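Local atomic coordinates of galectin (Danio rerio, PDB entry 6E20), a protein that binds beta-galactoside-containing glycans as a galectin-1-like lectin and probably takes part in innate immune recognition of viral envelope glycoproteins. Residues B[89-93]-B[94-98]; B[10-13]-B[14-17]. All coordinates share one frame; numbering follows the deposited sequence.

Interaction 1: B[89-93]-B[94-98]; sequences ITFTN and EEFLV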
loop_
_atom_site.group_PDB
_atom_site.type_symbol
_atom_site.label_atom_id
_atom_site.label_comp_id
_atom_site.label_asym_id
_atom_site.label_seq_id
_atom_site.Cartn_x
_atom_site.Cartn_y
_atom_site.Cartn_z
ATOM N N ILE B 89 -3.080 -13.567 0.642
ATOM C CA ILE B 89 -4.334 -13.817 -0.120
ATOM C C ILE B 89 -3.937 -14.099 -1.558
ATOM O O ILE B 89 -3.278 -13.235 -2.172
ATOM C CB ILE B 89 -5.323 -12.641 -0.003
ATOM C CG1 ILE B 89 -5.594 -12.333 1.471
ATOM C CG2 ILE B 89 -6.618 -12.905 -0.780
ATOM C CD1 ILE B 89 -6.644 -11.295 1.687
ATOM N N THR B 90 -4.303 -15.289 -2.027
ATOM C CA THR B 90 -4.239 -15.725 -3.432
ATOM C C THR B 90 -5.671 -15.792 -3.966
ATOM O O THR B 90 -6.567 -16.209 -3.215
ATOM C CB THR B 90 -3.589 -17.111 -3.496
ATOM O OG1 THR B 90 -2.337 -17.024 -2.812
ATOM C CG2 THR B 90 -3.381 -17.572 -4.913
ATOM N N PHE B 91 -5.920 -15.480 -5.225
ATOM C CA PHE B 91 -7.255 -15.823 -5.774
ATOM C C PHE B 91 -7.208 -16.270 -7.222
ATOM O O PHE B 91 -6.244 -16.015 -7.965
ATOM C CB PHE B 91 -8.264 -14.687 -5.611
ATOM C CG PHE B 91 -8.181 -13.555 -6.598
ATOM C CD1 PHE B 91 -7.106 -12.679 -6.578
ATOM C CD2 PHE B 91 -9.242 -13.286 -7.446
ATOM C CE1 PHE B 91 -7.066 -11.589 -7.439
ATOM C CE2 PHE B 91 -9.205 -12.191 -8.298
ATOM C CZ PHE B 91 -8.118 -11.344 -8.295
ATOM N N THR B 92 -8.311 -16.922 -7.560
ATOM C CA THR B 92 -8.638 -17.512 -8.869
ATOM C C THR B 92 -10.017 -16.954 -9.189
ATOM O O THR B 92 -10.623 -16.373 -8.263
ATOM C CB THR B 92 -8.598 -19.045 -8.769
ATOM O OG1 THR B 92 -9.565 -19.425 -7.784
ATOM C CG2 THR B 92 -7.244 -19.589 -8.362
ATOM N N ASN B 93 -10.519 -17.172 -10.404
ATOM C CA ASN B 93 -11.917 -16.827 -10.769
ATOM C C ASN B 93 -12.856 -17.406 -9.705
ATOM O O ASN B 93 -13.911 -16.794 -9.442
ATOM C CB ASN B 93 -12.309 -17.391 -12.137
ATOM C CG ASN B 93 -11.500 -16.817 -13.279
ATOM O OD1 ASN B 93 -12.066 -16.258 -14.217
ATOM N ND2 ASN B 93 -10.186 -16.958 -13.226
ATOM N N GLU B 94 -12.511 -18.567 -9.141
ATOM C CA GLU B 94 -13.425 -19.362 -8.269
ATOM C C GLU B 94 -13.353 -18.860 -6.817
ATOM O O GLU B 94 -14.427 -18.733 -6.185
ATOM C CB GLU B 94 -13.104 -20.858 -8.339
ATOM C CG GLU B 94 -13.286 -21.473 -9.727
ATOM C CD GLU B 94 -12.202 -21.124 -10.735
ATOM O OE1 GLU B 94 -11.029 -20.953 -10.330
ATOM O OE2 GLU B 94 -12.541 -21.014 -11.920
ATOM N N GLU B 95 -12.175 -18.631 -6.247
ATOM C CA GLU B 95 -12.155 -18.336 -4.779
ATOM C C GLU B 95 -10.899 -17.586 -4.335
ATOM O O GLU B 95 -9.893 -17.549 -5.069
ATOM C CB GLU B 95 -12.407 -19.599 -3.947
ATOM C CG GLU B 95 -11.268 -20.581 -3.953
ATOM C CD GLU B 95 -11.388 -21.806 -3.054
ATOM O OE1 GLU B 95 -10.366 -22.439 -2.909
ATOM O OE2 GLU B 95 -12.492 -22.175 -2.561
ATOM N N PHE B 96 -11.006 -16.955 -3.162
ATOM C CA PHE B 96 -9.863 -16.393 -2.417
ATOM C C PHE B 96 -9.305 -17.472 -1.500
ATOM O O PHE B 96 -10.085 -18.176 -0.829
ATOM C CB PHE B 96 -10.275 -15.189 -1.577
ATOM C CG PHE B 96 -10.791 -14.061 -2.413
ATOM C CD1 PHE B 96 -12.138 -14.002 -2.762
ATOM C CD2 PHE B 96 -9.923 -13.092 -2.889
ATOM C CE1 PHE B 96 -12.618 -12.954 -3.524
ATOM C CE2 PHE B 96 -10.414 -12.032 -3.633
ATOM C CZ PHE B 96 -11.757 -11.974 -3.954
ATOM N N LEU B 97 -7.988 -17.566 -1.446
ATOM C CA LEU B 97 -7.299 -18.462 -0.481
ATOM C C LEU B 97 -6.494 -17.578 0.460
ATOM O O LEU B 97 -5.473 -17.065 0.043
ATOM C CB LEU B 97 -6.403 -19.461 -1.226
ATOM C CG LEU B 97 -5.847 -20.611 -0.380
ATOM C CD1 LEU B 97 -4.865 -20.119 0.673
ATOM C CD2 LEU B 97 -6.967 -21.396 0.278
ATOM N N VAL B 98 -6.962 -17.452 1.690
ATOM C CA VAL B 98 -6.284 -16.682 2.761
ATOM C C VAL B 98 -5.396 -17.637 3.538
ATOM O O VAL B 98 -5.929 -18.604 4.098
ATOM C CB VAL B 98 -7.293 -16.006 3.696
ATOM C CG1 VAL B 98 -6.594 -15.147 4.738
ATOM C CG2 VAL B 98 -8.307 -15.216 2.898
HETATM O O HOH W 1 -2.934 -17.411 0.387
HETATM O O HOH W 2 -9.906 -22.083 -7.592
#

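Interaction 2: B[10-13]-B[14-17]; sequences SFKV and GQTL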
loop_
_atom_site.group_PDB
_atom_site.type_symbol
_atom_site.label_atom_id
_atom_site.label_comp_id
_atom_site.label_asym_id
_atom_site.label_seq_id
_atom_site.Cartn_x
_atom_site.Cartn_y
_atom_site.Cartn_z
ATOM N N SER B 10 -3.282 -2.818 -8.522
ATOM C CA SER B 10 -4.051 -3.934 -9.137
ATOM C C SER B 10 -3.678 -5.291 -8.516
ATOM O O SER B 10 -2.524 -5.638 -8.461
ATOM C CB SER B 10 -3.894 -3.913 -10.627
ATOM O OG SER B 10 -4.595 -2.783 -11.143
ATOM N N PHE B 11 -4.675 -6.022 -8.054
ATOM C CA PHE B 11 -4.552 -7.403 -7.527
ATOM C C PHE B 11 -5.285 -8.338 -8.494
ATOM O O PHE B 11 -6.535 -8.281 -8.578
ATOM C CB PHE B 11 -5.145 -7.459 -6.119
ATOM C CG PHE B 11 -5.067 -8.789 -5.419
ATOM C CD1 PHE B 11 -3.975 -9.630 -5.581
ATOM C CD2 PHE B 11 -6.080 -9.169 -4.544
ATOM C CE1 PHE B 11 -3.911 -10.840 -4.905
ATOM C CE2 PHE B 11 -6.019 -10.377 -3.872
ATOM C CZ PHE B 11 -4.925 -11.200 -4.046
ATOM N N LYS B 12 -4.511 -9.143 -9.216
ATOM C CA LYS B 12 -5.015 -9.988 -10.330
ATOM C C LYS B 12 -4.955 -11.461 -9.929
ATOM O O LYS B 12 -4.146 -11.831 -9.056
ATOM C CB LYS B 12 -4.189 -9.752 -11.595
ATOM C CG LYS B 12 -3.973 -8.289 -11.981
ATOM C CD LYS B 12 -2.989 -8.077 -13.135
ATOM C CE LYS B 12 -3.212 -9.012 -14.314
ATOM N NZ LYS B 12 -2.154 -8.885 -15.350
ATOM N N VAL B 13 -5.759 -12.281 -10.607
ATOM C CA VAL B 13 -5.712 -13.766 -10.504
ATOM C C VAL B 13 -4.270 -14.222 -10.722
ATOM O O VAL B 13 -3.717 -13.857 -11.770
ATOM C CB VAL B 13 -6.698 -14.397 -11.507
ATOM C CG1 VAL B 13 -6.288 -15.801 -11.942
ATOM C CG2 VAL B 13 -8.092 -14.379 -10.910
ATOM N N GLY B 14 -3.676 -14.890 -9.730
ATOM C CA GLY B 14 -2.348 -15.521 -9.815
ATOM C C GLY B 14 -1.316 -14.862 -8.922
ATOM O O GLY B 14 -0.237 -15.442 -8.737
ATOM N N GLN B 15 -1.580 -13.664 -8.421
ATOM C CA GLN B 15 -0.607 -12.953 -7.553
ATOM C C GLN B 15 -0.917 -13.303 -6.096
ATOM O O GLN B 15 -2.036 -13.736 -5.814
ATOM C CB GLN B 15 -0.699 -11.440 -7.763
ATOM C CG GLN B 15 -0.631 -11.007 -9.219
ATOM C CD GLN B 15 -0.717 -9.509 -9.362
ATOM O OE1 GLN B 15 -1.759 -8.910 -9.136
ATOM N NE2 GLN B 15 0.377 -8.900 -9.769
ATOM N N THR B 16 0.048 -13.138 -5.199
ATOM C CA THR B 16 -0.219 -13.183 -3.741
ATOM C C THR B 16 -0.238 -11.742 -3.241
ATOM O O THR B 16 0.633 -10.940 -3.647
ATOM C CB THR B 16 0.788 -14.054 -2.983
ATOM O OG1 THR B 16 1.199 -15.109 -3.853
ATOM C CG2 THR B 16 0.199 -14.645 -1.719
ATOM N N LEU B 17 -1.238 -11.426 -2.434
ATOM C CA LEU B 17 -1.306 -10.178 -1.645
ATOM C C LEU B 17 -0.837 -10.494 -0.220
ATOM O O LEU B 17 -1.472 -11.341 0.419
ATOM C CB LEU B 17 -2.747 -9.697 -1.667
ATOM C CG LEU B 17 -3.104 -8.656 -0.616
ATOM C CD1 LEU B 17 -2.202 -7.436 -0.730
ATOM C CD2 LEU B 17 -4.566 -8.285 -0.756
#

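Interaction 1: B[89-93]-B[94-98]
Phe91 and Phe96 pack against each other on the buried face of an antiparallel beta hairpin. Their side chains lie side by side and point the same way. The ring planes are within 17° of parallel but slid apart, with centroids 5.3 Å from each other, so the rings barely overlap. The closest touch is from Phe91 CB to Phe96 CD2, at 3.6 Å. Phe91 CG sits between its own backbone N and carbonyl carbon (chi1 79°), and this tilts the ring away from the opposite strand. Ile89 joins the same face. Ile89 CG2 reaches the edge of the Phe96 ring near the ring plane, 3.9 Å from CD2, and its CG1 lies near Val98 CG2. Strand 40-47 covers this side through Ala42, Leu43 and Met45, as expected in the beta-sandwich of a galectin, where two antiparallel sheets enclose an apolar core.

Between the faces runs the backbone ladder. Thr90 and Leu97 form a hydrogen-bonded pair. The bond from Leu97 N to Thr90 O is short, 2.6 Å, and nearly straight. The return bond runs from Thr90 N to Leu97 O at 3.0 Å. Towards the turn, Thr92 N donates to Glu95 O. Thr92 OG1 then accepts the N-H of Glu95 at 3.1 Å, so Thr92 holds Glu95 by both backbone and side chain.

The other face is looser and watered. One water donates to Leu97 O at 2.6 Å and also bonds Thr90 OG1. A second water bonds Thr92 OG1 and donates to Glu94 OE1. The Glu94 chain is bent at its second torsion (chi2 75°), which carries the carboxylate back beside Thr92. Glu94 binds magnesium in a crystal structure of this protein, though no such metal is bound to this chain.

Interaction 2: B[10-13]-B[14-17]
Gln15 reaches back across a tight turn to the backbone of Lys12. Its CB lies near Lys12 O, and Gln15 CG stays 3.6 Å from the same Lys12 O. With CG anti to the carbonyl carbon (chi1 -51°) and the chain extended beyond it, the amide is carried back along the incoming strand. Gln15 CD comes within 3.8 Å of Lys12 N. At the tip, Gln15 OE1 accepts the N-H of Lys12 N at 2.8 Å, with an angle of 160° at the hydrogen and the donor tilted modestly from the amide plane. OE1 also touches Lys12 CB.

The backbone answers in the other direction: Gln15 N donates to Lys12 O at 3.2 Å. Lys12 is therefore held through both its N-H and its carbonyl. This second bond closes a type II beta turn from Lys12 to Gln15. Gly14 takes the positive phi (113°) of the third position of such a turn.

On the buried side, Leu17 CB rests over one face of the Phe11 ring, 3.8 Å from the centroid, in a CH-pi contact. The two side chains cross at about a right angle. Gln15 O lies at the ring edge, 3.6 Å from Phe11 CE1; it is buried there with no hydrogen-bond partner in the model.

The turn passes the chain from strand 9-12 to strand 16-23, and so from one sheet of the sandwich to the other. Phe11 and Leu17 lie among Ile34 of strand 30-34 and Ile133 of strand 126-133, while strand 116-124 runs beside strand 9-12.

Overall arrangement
From the N terminus, interaction 2 comes first. It closes the turn between strands 9-12 and 16-23, where the chain leaves the sheet of strands 30-34 and 116-124 for the sheet of strands 85-91 and 95-99. Interaction 1 follows much later and closes the hairpin of strands 85-91 and 95-99, inside that second sheet. The two are in series along the chain and neither encloses the other. The centres of interactions 1 and 2 lie about 9 Å apart. Strands 16-23 and 85-91 are neighbours in one sheet, and a probable hydrogen bond joins Leu17 N to Ile89 O at 2.7 Å. The rings of Phe11 and Phe91 also meet, tying the turn to the hairpin.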